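Local coordinates for protein 2-polyprenyl-6-methoxyphenol hydroxylase-like FAD-dependent oxidoreductase (Streptomyces sp. NRRL 11266, PDB 6UI5) that binds flavin-adenine dinucleotide and is probably a flavin-dependent oxidoreductase built on a Rossmann-type FAD-binding domain, at residues L51-Q56 with D303-G308; A321-S326 with R492-A497; I388-V393 with L487-R492. All blocks are in the same frame, centred on the assembly; numbering follows the deposited sequence.

Contact 1 (L51-Q56 with D303-G308); sequences LEMLDQ and DAVNLG
The flat carboxamide of Gln56 meets Val305 through its nitrogen end, with NE2 4.3 Å from CG1. No ring takes part, and this amide is the one planar side chain in the contact. The setting is the FAD-binding domain, of Rossmann type, where helix 48-55 and helix 295-316 pack together in the interior. Gln56 NE2 also makes a weak hydrogen bond to Asp471 O. The second branch of Val305 faces Met53. With chi1 at 173°, CG1 lies anti to the backbone N and CG2 anti to the carbonyl carbon. The two methyls therefore serve two partners, CG1 for Gln56 and CG2 for Met53. No hydrogen bond crosses between the segments, and the contact is small, 121 Å² summed over both sides. Helix 12-22 closes one flank, with Met16 on Leu54 and Ala304, and Glu20 on Val305. On the other sides of the helices the buried acids are paired, Glu52 with Arg89 and Arg406, Asp303 with Arg331. Met53 CG lies beside the backbone N (chi1 -71°) and the chain runs on extended, which brings SD to 4.2 Å from Val305 CG2. The bend at chi3 (-93°) turns CE off, 5.8 Å from that methyl.

Contact 2 (A321-S326 with R492-A497); sequences ADLLDS and RTWFGA
Leu323 and Ser326 both meet the indole of Trp494 at its edge, close to the ring plane, and neither lies over a face. The contact joins two domains. Residues 321-326 lead into helix 325-346 of the FAD-binding domain. Trp494 lies near the end of helix 484-495 in the C-terminal domain, whose family belongs to the thioredoxin clan. Trp494 leaves its backbone pointing away from residues 321-326. At chi1 -68° CG is anti to the carbonyl carbon, and the ring reaches back to them. Its six-membered part does the touching. Leu323 CD1 is 3.6 Å from Trp494 CE3, and the leucine crosses the indole at a slant. Ser326 OG approaches Trp494 CZ3 to 3.8 Å, without a hydrogen bond to the ring. Over one face of the indole sits Thr493 OG1, 3.5 Å above the plane and displaced toward the rim. Arg469 makes a cation-pi contact with the same indole. Lys310 of helix 295-316 hydrogen-bonds Ser326 OG and also packs on Leu323. Two donors of Ser326 hold Leu323 O. Ser326 N is 3.0 Å from Leu323 O. Ser326 OG is 2.7 Å from Leu323 O, in the carbonyl plane with a C=O...OG angle of 150°.

Contact 3 (I388-V393 with L487-R492); sequences IAYEGV and LRTALR
Tyr390 OH rests against the methyl of Ala490, with OH 3.3 Å from CB, and donates a hydrogen bond to Ala475 O that fixes the far end of the ring at strand 474-477. No hydrogen bond joins the two segments themselves. Their contact is made by one aromatic side chain set across the helix. Ala490 takes the phenol end of the ring: its CB is 3.6 Å from Tyr390 CZ. The backbone N of Ala490 stands over one face, 4.1 Å above the ring plane and displaced toward the rim. Thr489 takes the near end. Its methyl CG2 is 3.5 Å from Tyr390 CB and reaches CG and CD1 obliquely. The two side chains run past each other in opposite directions. Thr489 divides its branches at chi1 -67°. CG2 is anti to the backbone N and meets the tyrosine, while OG1 stays beside that N and bonds weakly to Asp485 O, one helical turn back. The hydroxyl turns to its own helix, and the methyl is what the loop meets. Residues 388-393 have no regular secondary structure and run across helix 484-495. Elsewhere on this helix Ala490 and Leu491 touch Leu467 of strand 465-468, and Leu487 and Ala490 touch Trp476 of strand 474-477.

How the contacts relate
Contact 1 lies deepest and is wholly within the FAD-binding domain; its centre is about 8 Å from the centre of the chain. Contacts 2 and 3 lie farther out, their centres about 23 and 27 Å from the centre of the chain; contact 3 is still buried, contact 2 only partly. Both use helix 484-495. Contact 2 ties this helix to the FAD-binding domain, and contact 3 ties it to the loop 388-393. They touch directly: Thr493 OG1 lies 3.2 Å from Tyr390 CE1. Contacts 1 and 2 meet through Leu307 CD1 and Leu324 CD2, 4.1 Å apart. Contacts 1 and 3 do not touch. A thioether, a valine and the nitrogen end of an amide make contact 1, whereas an aromatic ring dominates each of the others.

Contact 1 (L51-Q56 with D303-G308)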
loop_
_atom_site.group_PDB
_atom_site.type_symbol
_atom_site.label_atom_id
_atom_site.label_comp_id
_atom_site.label_asym_id
_atom_site.label_seq_id
_atom_site.Cartn_x
_atom_site.Cartn_y
_atom_site.Cartn_z
ATOM N N LEU A 51 -4.701 24.356 -10.156
ATOM C CA LEU A 51 -5.392 25.104 -11.202
ATOM C C LEU A 51 -6.802 25.522 -10.773
ATOM O O LEU A 51 -7.161 26.696 -10.921
ATOM C CB LEU A 51 -5.414 24.297 -12.495
ATOM C CG LEU A 51 -4.073 24.407 -13.234
ATOM C CD1 LEU A 51 -3.878 23.292 -14.289
ATOM C CD2 LEU A 51 -3.952 25.786 -13.842
ATOM N N GLU A 52 -7.612 24.599 -10.205
ATOM C CA GLU A 52 -8.982 24.978 -9.805
ATOM C C GLU A 52 -8.970 26.108 -8.776
ATOM O O GLU A 52 -9.736 27.069 -8.892
ATOM C CB GLU A 52 -9.804 23.784 -9.251
ATOM C CG GLU A 52 -9.595 22.390 -9.879
ATOM C CD GLU A 52 -10.436 21.240 -9.206
ATOM O OE1 GLU A 52 -10.999 20.424 -9.973
ATOM O OE2 GLU A 52 -10.546 21.153 -7.943
ATOM N N MET A 53 -8.096 26.015 -7.764
ATOM C CA MET A 53 -8.024 27.072 -6.755
ATOM C C MET A 53 -7.596 28.407 -7.342
ATOM O O MET A 53 -8.013 29.457 -6.843
ATOM C CB MET A 53 -7.049 26.693 -5.647
ATOM C CG MET A 53 -7.562 25.597 -4.773
ATOM S SD MET A 53 -6.451 25.353 -3.408
ATOM C CE MET A 53 -5.392 24.053 -4.078
ATOM N N LEU A 54 -6.739 28.395 -8.372
ATOM C CA LEU A 54 -6.378 29.654 -9.016
ATOM C C LEU A 54 -7.482 30.125 -9.951
ATOM O O LEU A 54 -7.653 31.335 -10.138
ATOM C CB LEU A 54 -5.059 29.525 -9.788
ATOM C CG LEU A 54 -3.736 29.211 -9.087
ATOM C CD1 LEU A 54 -2.636 28.863 -10.106
ATOM C CD2 LEU A 54 -3.281 30.398 -8.304
ATOM N N ASP A 55 -8.241 29.186 -10.530
ATOM C CA ASP A 55 -9.372 29.557 -11.380
ATOM C C ASP A 55 -10.420 30.326 -10.588
ATOM O O ASP A 55 -11.022 31.276 -11.093
ATOM C CB ASP A 55 -9.990 28.315 -12.004
ATOM C CG ASP A 55 -9.720 28.213 -13.474
ATOM O OD1 ASP A 55 -9.385 29.252 -14.091
ATOM O OD2 ASP A 55 -9.862 27.097 -14.016
ATOM N N GLN A 56 -10.632 29.938 -9.334
ATOM C CA GLN A 56 -11.558 30.632 -8.450
ATOM C C GLN A 56 -11.241 32.111 -8.288
ATOM O O GLN A 56 -12.076 32.846 -7.741
ATOM C CB GLN A 56 -11.553 29.918 -7.087
ATOM C CG GLN A 56 -12.360 28.607 -7.128
ATOM C CD GLN A 56 -12.247 27.808 -5.867
ATOM O OE1 GLN A 56 -12.580 26.619 -5.876
ATOM N NE2 GLN A 56 -11.754 28.438 -4.759
ATOM N N ASP A 303 -3.445 25.810 1.421
ATOM C CA ASP A 303 -3.412 26.334 2.783
ATOM C C ASP A 303 -3.990 27.746 2.832
ATOM O O ASP A 303 -4.815 28.074 3.695
ATOM C CB ASP A 303 -1.974 26.337 3.321
ATOM C CG ASP A 303 -1.484 24.966 3.797
ATOM O OD1 ASP A 303 -2.277 24.010 3.921
ATOM O OD2 ASP A 303 -0.272 24.861 4.082
ATOM N N ALA A 304 -3.564 28.600 1.903
ATOM C CA ALA A 304 -3.962 30.000 1.952
ATOM C C ALA A 304 -5.424 30.164 1.580
ATOM O O ALA A 304 -6.131 31.013 2.149
ATOM C CB ALA A 304 -3.081 30.840 1.012
ATOM N N VAL A 305 -5.886 29.400 0.594
ATOM C CA VAL A 305 -7.283 29.514 0.198
ATOM C C VAL A 305 -8.180 29.101 1.356
ATOM O O VAL A 305 -9.166 29.778 1.663
ATOM C CB VAL A 305 -7.525 28.702 -1.084
ATOM C CG1 VAL A 305 -9.000 28.643 -1.436
ATOM C CG2 VAL A 305 -6.724 29.345 -2.242
ATOM N N ASN A 306 -7.785 28.054 2.089
ATOM C CA ASN A 306 -8.528 27.666 3.284
ATOM C C ASN A 306 -8.514 28.768 4.338
ATOM O O ASN A 306 -9.557 29.112 4.894
ATOM C CB ASN A 306 -7.956 26.381 3.862
ATOM C CG ASN A 306 -8.826 25.830 4.985
ATOM O OD1 ASN A 306 -8.894 26.413 6.066
ATOM N ND2 ASN A 306 -9.520 24.721 4.722
ATOM N N LEU A 307 -7.337 29.345 4.628
ATOM C CA LEU A 307 -7.248 30.243 5.782
ATOM C C LEU A 307 -7.687 31.666 5.462
ATOM O O LEU A 307 -8.284 32.334 6.318
ATOM C CB LEU A 307 -5.831 30.253 6.339
ATOM C CG LEU A 307 -5.612 31.270 7.444
ATOM C CD1 LEU A 307 -6.484 30.898 8.606
ATOM C CD2 LEU A 307 -4.140 31.325 7.853
ATOM N N GLY A 308 -7.404 32.161 4.261
ATOM C CA GLY A 308 -7.984 33.432 3.876
ATOM C C GLY A 308 -9.448 33.237 3.527
ATOM O O GLY A 308 -9.785 32.480 2.595
#

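Contact 2 (A321-S326 with R492-A497)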
loop_
_atom_site.group_PDB
_atom_site.type_symbol
_atom_site.label_atom_id
_atom_site.label_comp_id
_atom_site.label_asym_id
_atom_site.label_seq_id
_atom_site.Cartn_x
_atom_site.Cartn_y
_atom_site.Cartn_z
ATOM N N ALA A 321 -17.821 30.669 16.117
ATOM C CA ALA A 321 -16.781 30.602 17.139
ATOM C C ALA A 321 -15.665 29.629 16.758
ATOM O O ALA A 321 -14.487 29.892 17.032
ATOM C CB ALA A 321 -17.398 30.215 18.484
ATOM N N ASP A 322 -16.006 28.514 16.113
ATOM C CA ASP A 322 -15.076 27.412 15.890
ATOM C C ASP A 322 -14.542 27.362 14.464
ATOM O O ASP A 322 -14.069 26.304 14.028
ATOM C CB ASP A 322 -15.744 26.077 16.235
ATOM C CG ASP A 322 -16.943 25.768 15.341
ATOM O OD1 ASP A 322 -17.364 26.645 14.558
ATOM O OD2 ASP A 322 -17.475 24.639 15.426
ATOM N N LEU A 323 -14.620 28.474 13.725
ATOM C CA LEU A 323 -14.290 28.437 12.303
ATOM C C LEU A 323 -12.776 28.465 12.061
ATOM O O LEU A 323 -12.266 27.692 11.235
ATOM C CB LEU A 323 -14.987 29.588 11.574
ATOM C CG LEU A 323 -14.550 29.840 10.131
ATOM C CD1 LEU A 323 -15.073 28.736 9.208
ATOM C CD2 LEU A 323 -15.027 31.206 9.672
ATOM N N LEU A 324 -12.030 29.313 12.776
ATOM C CA LEU A 324 -10.579 29.306 12.569
ATOM C C LEU A 324 -9.940 28.024 13.073
ATOM O O LEU A 324 -8.837 27.676 12.624
ATOM C CB LEU A 324 -9.914 30.504 13.246
ATOM C CG LEU A 324 -10.168 31.871 12.599
ATOM C CD1 LEU A 324 -9.887 32.992 13.612
ATOM C CD2 LEU A 324 -9.352 32.061 11.304
ATOM N N ASP A 325 -10.594 27.308 13.992
ATOM C CA ASP A 325 -10.003 26.054 14.433
ATOM C C ASP A 325 -10.132 24.985 13.368
ATOM O O ASP A 325 -9.453 23.952 13.453
ATOM C CB ASP A 325 -10.628 25.599 15.753
ATOM C CG ASP A 325 -10.093 26.380 16.955
ATOM O OD1 ASP A 325 -8.906 26.791 16.958
ATOM O OD2 ASP A 325 -10.870 26.585 17.909
ATOM N N SER A 326 -10.999 25.202 12.377
ATOM C CA SER A 326 -11.117 24.260 11.279
ATOM C C SER A 326 -9.971 24.415 10.297
ATOM O O SER A 326 -9.739 23.508 9.484
ATOM C CB SER A 326 -12.451 24.429 10.546
ATOM O OG SER A 326 -12.430 25.545 9.664
ATOM N N ARG A 492 -25.384 28.164 9.057
ATOM C CA ARG A 492 -25.026 28.633 10.394
ATOM C C ARG A 492 -23.615 28.197 10.778
ATOM O O ARG A 492 -22.882 28.957 11.430
ATOM C CB ARG A 492 -26.027 28.147 11.429
ATOM C CG ARG A 492 -27.395 28.783 11.258
ATOM C CD ARG A 492 -28.479 28.098 12.103
ATOM N NE ARG A 492 -29.796 28.650 11.801
ATOM C CZ ARG A 492 -30.229 29.832 12.235
ATOM N NH1 ARG A 492 -29.447 30.590 13.000
ATOM N NH2 ARG A 492 -31.443 30.259 11.900
ATOM N N THR A 493 -23.208 26.985 10.386
ATOM C CA THR A 493 -21.955 26.492 10.925
ATOM C C THR A 493 -20.763 27.094 10.190
ATOM O O THR A 493 -19.725 27.317 10.812
ATOM C CB THR A 493 -21.915 24.954 10.915
ATOM O OG1 THR A 493 -21.433 24.455 9.663
ATOM C CG2 THR A 493 -23.294 24.344 11.222
ATOM N N TRP A 494 -20.910 27.415 8.901
ATOM C CA TRP A 494 -19.830 27.954 8.086
ATOM C C TRP A 494 -19.907 29.460 7.894
ATOM O O TRP A 494 -18.866 30.116 7.844
ATOM C CB TRP A 494 -19.795 27.270 6.717
ATOM C CG TRP A 494 -19.398 25.851 6.844
ATOM C CD1 TRP A 494 -20.119 24.775 6.469
ATOM C CD2 TRP A 494 -18.174 25.349 7.401
ATOM N NE1 TRP A 494 -19.434 23.614 6.756
ATOM C CE2 TRP A 494 -18.235 23.940 7.335
ATOM C CE3 TRP A 494 -17.024 25.953 7.931
ATOM C CZ2 TRP A 494 -17.201 23.118 7.801
ATOM C CZ3 TRP A 494 -15.996 25.137 8.397
ATOM C CH2 TRP A 494 -16.094 23.737 8.324
ATOM N N PHE A 495 -21.100 30.035 7.784
ATOM C CA PHE A 495 -21.204 31.476 7.611
ATOM C C PHE A 495 -21.786 32.167 8.835
ATOM O O PHE A 495 -21.940 33.399 8.825
ATOM C CB PHE A 495 -22.032 31.810 6.364
ATOM C CG PHE A 495 -21.471 31.237 5.091
ATOM C CD1 PHE A 495 -21.826 29.968 4.670
ATOM C CD2 PHE A 495 -20.581 31.978 4.308
ATOM C CE1 PHE A 495 -21.315 29.435 3.491
ATOM C CE2 PHE A 495 -20.071 31.453 3.125
ATOM C CZ PHE A 495 -20.435 30.176 2.714
ATOM N N GLY A 496 -22.120 31.410 9.891
ATOM C CA GLY A 496 -22.484 32.042 11.145
ATOM C C GLY A 496 -23.909 32.572 11.188
ATOM O O GLY A 496 -24.793 32.152 10.437
ATOM N N ALA A 497 -24.112 33.541 12.082
ATOM C CA ALA A 497 -25.448 33.970 12.469
ATOM C C ALA A 497 -26.216 34.523 11.268
ATOM O O ALA A 497 -25.621 35.053 10.329
ATOM C CB ALA A 497 -25.370 35.012 13.579
#

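Contact 3 (I388-V393 with L487-R492)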
loop_
_atom_site.group_PDB
_atom_site.type_symbol
_atom_site.label_atom_id
_atom_site.label_comp_id
_atom_site.label_asym_id
_atom_site.label_seq_id
_atom_site.Cartn_x
_atom_site.Cartn_y
_atom_site.Cartn_z
ATOM N N ILE A 388 -17.367 16.938 6.337
ATOM C CA ILE A 388 -18.592 17.727 6.457
ATOM C C ILE A 388 -19.578 16.896 7.266
ATOM O O ILE A 388 -19.997 15.818 6.820
ATOM C CB ILE A 388 -19.184 18.098 5.086
ATOM C CG1 ILE A 388 -18.219 18.951 4.253
ATOM C CG2 ILE A 388 -20.559 18.780 5.253
ATOM C CD1 ILE A 388 -18.197 20.420 4.604
ATOM N N ALA A 389 -19.933 17.374 8.457
ATOM C CA ALA A 389 -20.980 16.757 9.263
ATOM C C ALA A 389 -21.666 17.836 10.088
ATOM O O ALA A 389 -21.071 18.864 10.415
ATOM C CB ALA A 389 -20.431 15.678 10.185
ATOM N N TYR A 390 -22.924 17.597 10.424
ATOM C CA TYR A 390 -23.707 18.564 11.171
ATOM C C TYR A 390 -24.460 17.845 12.273
ATOM O O TYR A 390 -24.802 16.661 12.138
ATOM C CB TYR A 390 -24.688 19.325 10.255
ATOM C CG TYR A 390 -24.006 20.027 9.108
ATOM C CD1 TYR A 390 -23.243 21.162 9.333
ATOM C CD2 TYR A 390 -24.110 19.548 7.803
ATOM C CE1 TYR A 390 -22.614 21.807 8.302
ATOM C CE2 TYR A 390 -23.489 20.186 6.761
ATOM C CZ TYR A 390 -22.726 21.323 7.019
ATOM O OH TYR A 390 -22.070 22.011 6.010
ATOM N N GLU A 391 -24.703 18.553 13.374
ATOM C CA GLU A 391 -25.470 17.951 14.453
ATOM C C GLU A 391 -26.889 17.665 13.980
ATOM O O GLU A 391 -27.488 18.459 13.245
ATOM C CB GLU A 391 -25.497 18.863 15.686
ATOM C CG GLU A 391 -24.469 18.523 16.795
ATOM C CD GLU A 391 -24.262 17.011 17.039
ATOM O OE1 GLU A 391 -25.195 16.202 16.834
ATOM O OE2 GLU A 391 -23.147 16.622 17.446
ATOM N N GLY A 392 -27.410 16.498 14.357
ATOM C CA GLY A 392 -28.772 16.160 13.985
ATOM C C GLY A 392 -28.878 15.416 12.678
ATOM O O GLY A 392 -29.496 14.342 12.590
ATOM N N VAL A 393 -28.291 16.010 11.642
ATOM C CA VAL A 393 -28.200 15.398 10.313
ATOM C C VAL A 393 -27.493 14.054 10.452
ATOM O O VAL A 393 -26.426 13.978 11.095
ATOM C CB VAL A 393 -27.442 16.315 9.329
ATOM C CG1 VAL A 393 -27.263 15.603 7.982
ATOM C CG2 VAL A 393 -28.187 17.621 9.155
ATOM N N LEU A 487 -29.498 22.808 4.727
ATOM C CA LEU A 487 -28.835 23.990 4.198
ATOM C C LEU A 487 -28.771 25.106 5.233
ATOM O O LEU A 487 -27.744 25.786 5.347
ATOM C CB LEU A 487 -29.551 24.458 2.940
ATOM C CG LEU A 487 -29.206 25.800 2.315
ATOM C CD1 LEU A 487 -29.432 25.658 0.858
ATOM C CD2 LEU A 487 -30.164 26.815 2.828
ATOM N N ARG A 488 -29.858 25.326 5.989
ATOM C CA ARG A 488 -29.819 26.342 7.048
ATOM C C ARG A 488 -28.821 25.960 8.146
ATOM O O ARG A 488 -28.264 26.835 8.824
ATOM C CB ARG A 488 -31.221 26.559 7.658
ATOM C CG ARG A 488 -32.180 27.463 6.859
ATOM C CD ARG A 488 -33.486 27.807 7.618
ATOM N NE ARG A 488 -34.408 26.663 7.768
ATOM C CZ ARG A 488 -35.404 26.351 6.925
ATOM N NH1 ARG A 488 -35.641 27.086 5.842
ATOM N NH2 ARG A 488 -36.179 25.295 7.165
ATOM N N THR A 489 -28.593 24.664 8.348
ATOM C CA THR A 489 -27.597 24.252 9.327
ATOM C C THR A 489 -26.191 24.549 8.805
ATOM O O THR A 489 -25.404 25.252 9.453
ATOM C CB THR A 489 -27.786 22.764 9.650
ATOM O OG1 THR A 489 -29.038 22.569 10.345
ATOM C CG2 THR A 489 -26.620 22.241 10.502
ATOM N N ALA A 490 -25.901 24.076 7.591
ATOM C CA ALA A 490 -24.660 24.376 6.902
ATOM C C ALA A 490 -24.354 25.873 6.898
ATOM O O ALA A 490 -23.211 26.284 7.121
ATOM C CB ALA A 490 -24.752 23.832 5.477
ATOM N N LEU A 491 -25.364 26.704 6.668
ATOM C CA LEU A 491 -25.121 28.133 6.620
ATOM C C LEU A 491 -24.751 28.681 7.992
ATOM O O LEU A 491 -23.902 29.583 8.093
ATOM C CB LEU A 491 -26.338 28.855 6.059
ATOM C CG LEU A 491 -26.450 28.664 4.555
ATOM C CD1 LEU A 491 -27.849 29.062 4.125
ATOM C CD2 LEU A 491 -25.363 29.493 3.794
ATOM N N ARG A 492 -25.384 28.164 9.057
ATOM C CA ARG A 492 -25.026 28.633 10.394
ATOM C C ARG A 492 -23.615 28.197 10.778
ATOM O O ARG A 492 -22.882 28.957 11.430
ATOM C CB ARG A 492 -26.027 28.147 11.429
ATOM C CG ARG A 492 -27.395 28.783 11.258
ATOM C CD ARG A 492 -28.479 28.098 12.103
ATOM N NE ARG A 492 -29.796 28.650 11.801
ATOM C CZ ARG A 492 -30.229 29.832 12.235
ATOM N NH1 ARG A 492 -29.447 30.590 13.000
ATOM N NH2 ARG A 492 -31.443 30.259 11.900
#